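Local coordinates for protein YrdA (PDB 3TIO) that binds zinc as a left-handed beta-helix homologue of the gamma-class carbonic anhydrases and assembles from identical subunits, at the interface of chains A and B. Numbering follows the deposited sequence. Chains: chain A/B, Protein YrdA.

The interface of chains A and B. Residues chain A 170, 173-174, 177; chain B 6-8, 27, 45, 47.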
loop_
_atom_site.group_PDB
_atom_site.type_symbol
_atom_site.label_atom_id
_atom_site.label_comp_id
_atom_site.label_asym_id
_atom_site.label_seq_id
_atom_site.Cartn_x
_atom_site.Cartn_y
_atom_site.Cartn_z
ATOM N N TRP A 170 13.462 -19.135 -3.237
ATOM C CA TRP A 170 12.722 -18.436 -4.280
ATOM C C TRP A 170 13.538 -17.273 -4.835
ATOM O O TRP A 170 13.514 -16.999 -6.036
ATOM C CB TRP A 170 11.366 -17.959 -3.742
ATOM C CG TRP A 170 10.426 -19.099 -3.449
ATOM C CD1 TRP A 170 10.331 -20.279 -4.136
ATOM C CD2 TRP A 170 9.429 -19.158 -2.419
ATOM N NE1 TRP A 170 9.342 -21.065 -3.599
ATOM C CE2 TRP A 170 8.771 -20.403 -2.543
ATOM C CE3 TRP A 170 9.027 -18.279 -1.402
ATOM C CZ2 TRP A 170 7.732 -20.793 -1.690
ATOM C CZ3 TRP A 170 7.992 -18.668 -0.553
ATOM C CH2 TRP A 170 7.358 -19.914 -0.704
ATOM N N GLU A 173 16.028 -18.566 -7.340
ATOM C CA GLU A 173 15.430 -18.989 -8.601
ATOM C C GLU A 173 15.337 -17.795 -9.543
ATOM O O GLU A 173 15.592 -17.917 -10.739
ATOM C CB GLU A 173 14.041 -19.588 -8.363
ATOM C CG GLU A 173 14.058 -20.818 -7.474
ATOM C CD GLU A 173 12.712 -21.512 -7.405
ATOM O OE1 GLU A 173 11.716 -20.854 -7.034
ATOM O OE2 GLU A 173 12.652 -22.720 -7.719
ATOM N N TYR A 174 14.977 -16.637 -8.997
ATOM C CA TYR A 174 14.868 -15.423 -9.795
ATOM C C TYR A 174 16.244 -14.908 -10.196
ATOM O O TYR A 174 16.413 -14.355 -11.280
ATOM C CB TYR A 174 14.110 -14.346 -9.016
ATOM C CG TYR A 174 12.609 -14.496 -9.095
ATOM C CD1 TYR A 174 11.906 -14.051 -10.215
ATOM C CD2 TYR A 174 11.895 -15.114 -8.072
ATOM C CE1 TYR A 174 10.528 -14.217 -10.312
ATOM C CE2 TYR A 174 10.516 -15.290 -8.162
ATOM C CZ TYR A 174 9.840 -14.838 -9.284
ATOM O OH TYR A 174 8.477 -15.011 -9.375
ATOM N N GLN A 177 17.840 -16.854 -13.169
ATOM C CA GLN A 177 17.203 -16.653 -14.466
ATOM C C GLN A 177 17.299 -15.187 -14.888
ATOM O O GLN A 177 16.247 -14.581 -15.186
ATOM C CB GLN A 177 15.733 -17.086 -14.425
ATOM C CG GLN A 177 14.889 -16.375 -13.378
ATOM C CD GLN A 177 13.400 -16.500 -13.649
ATOM O OE1 GLN A 177 12.869 -17.604 -13.785
ATOM N NE2 GLN A 177 12.719 -15.363 -13.726
ATOM N N PRO B 6 8.687 -13.693 -16.900
ATOM C CA PRO B 6 8.569 -15.132 -16.680
ATOM C C PRO B 6 9.025 -15.614 -15.309
ATOM O O PRO B 6 9.674 -14.890 -14.553
ATOM C CB PRO B 6 9.441 -15.706 -17.786
ATOM C CG PRO B 6 10.583 -14.736 -17.797
ATOM C CD PRO B 6 9.885 -13.383 -17.703
ATOM N N TYR B 7 8.649 -16.849 -15.005
ATOM C CA TYR B 7 9.046 -17.537 -13.786
ATOM C C TYR B 7 9.216 -18.966 -14.274
ATOM O O TYR B 7 8.231 -19.652 -14.548
ATOM C CB TYR B 7 7.964 -17.498 -12.709
ATOM C CG TYR B 7 8.323 -18.363 -11.521
ATOM C CD1 TYR B 7 9.397 -18.033 -10.694
ATOM C CD2 TYR B 7 7.618 -19.534 -11.246
ATOM C CE1 TYR B 7 9.763 -18.849 -9.626
ATOM C CE2 TYR B 7 7.974 -20.356 -10.180
ATOM C CZ TYR B 7 9.047 -20.008 -9.376
ATOM O OH TYR B 7 9.413 -20.824 -8.328
ATOM N N ARG B 8 10.463 -19.406 -14.396
ATOM C CA ARG B 8 10.737 -20.744 -14.895
ATOM C C ARG B 8 10.163 -20.833 -16.306
ATOM O O ARG B 8 10.466 -19.999 -17.160
ATOM C CB ARG B 8 10.090 -21.805 -14.003
ATOM C CG ARG B 8 10.729 -21.965 -12.636
ATOM C CD ARG B 8 10.112 -23.148 -11.902
ATOM N NE ARG B 8 10.776 -23.423 -10.632
ATOM C CZ ARG B 8 10.452 -24.428 -9.825
ATOM N NH1 ARG B 8 9.470 -25.256 -10.156
ATOM N NH2 ARG B 8 11.111 -24.610 -8.688
ATOM N N ILE B 27 4.042 -11.250 -13.207
ATOM C CA ILE B 27 5.010 -12.346 -13.247
ATOM C C ILE B 27 4.470 -13.772 -13.235
ATOM O O ILE B 27 3.590 -14.112 -12.452
ATOM C CB ILE B 27 5.975 -12.230 -12.040
ATOM C CG1 ILE B 27 6.633 -10.852 -12.026
ATOM C CG2 ILE B 27 7.033 -13.328 -12.096
ATOM C CD1 ILE B 27 7.163 -10.452 -10.660
ATOM N N ARG B 45 1.792 -11.702 -8.992
ATOM C CA ARG B 45 2.833 -12.722 -9.031
ATOM C C ARG B 45 2.248 -14.134 -8.973
ATOM O O ARG B 45 1.711 -14.559 -7.950
ATOM C CB ARG B 45 3.814 -12.462 -7.871
ATOM C CG ARG B 45 5.042 -13.372 -7.813
ATOM C CD ARG B 45 6.275 -12.651 -7.231
ATOM N NE ARG B 45 6.190 -12.292 -5.810
ATOM C CZ ARG B 45 6.455 -13.114 -4.796
ATOM N NH1 ARG B 45 6.823 -14.371 -5.021
ATOM N NH2 ARG B 45 6.388 -12.666 -3.546
ATOM N N ASP B 47 3.843 -17.285 -9.396
ATOM C CA ASP B 47 4.989 -18.179 -9.480
ATOM C C ASP B 47 4.802 -19.492 -8.722
ATOM O O ASP B 47 4.892 -20.570 -9.313
ATOM C CB ASP B 47 6.262 -17.450 -9.010
ATOM C CG ASP B 47 6.073 -16.684 -7.704
ATOM O OD1 ASP B 47 7.013 -15.953 -7.322
ATOM O OD2 ASP B 47 5.009 -16.803 -7.061
HETATM O O HOH W 1 12.611 -18.008 -16.714
#
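The carboxy-terminal end of helix 154-176 in chain A docks on residues 6-8 near the amino terminus of chain B and on strands 25-27 and 43-46 with the residue B:Asp47 just beyond, and A:Tyr174 illustrates how one aromatic side chain can be read from root to tip. From CB, CG lies beside the backbone N (chi1 -82°), aiming the ring at the neighbour. Farther out, CE1 faces the methyl CG2 of B:Ile27, tip to tip, CE2 lies near CD1 of B:Tyr7 and OD1 of B:Asp47, and CZ packs 3.5 Å from that CD1, the two tyrosines crossing at about a right angle. The phenolic OH then donates to OD1 of B:Asp47 at 2.7 Å, from above the carboxylate plane. That oxygen also receives NH1 of B:Arg45 on its syn lone pair at 2.8 Å, a salt bridge within chain B that would favour a charged aspartate. B:Tyr7 is itself clasped, with CB of B:Asp47 over one face and CG of B:Arg8 over the other. Its hydroxyl gives a 2.6 Å hydrogen bond to OE1 of A:Glu173, at the edge of the A:Trp170 ring. OE2 of the same extended glutamate accepts NH2 of B:Arg8 in a salt bridge through its syn lone pair, also at 2.6 Å, although the carboxylate and guanidinium planes stand 80° apart. An alanine at A:Glu173 would remove both acceptors and would probably loosen the hold on B:Tyr7 and B:Arg8. Just past the helix, the side-chain amide of A:Gln177 reads backbone: OE1 accepts the N-H of B:Arg8 in a nearly straight hydrogen bond, 3.1 Å from N, and NE2 donates to O of B:Pro6 from above the carbonyl plane. Together these contacts fasten the terminal helix of one subunit to the next, probably helping to hold the trimer typical of gamma-class carbonic anhydrases.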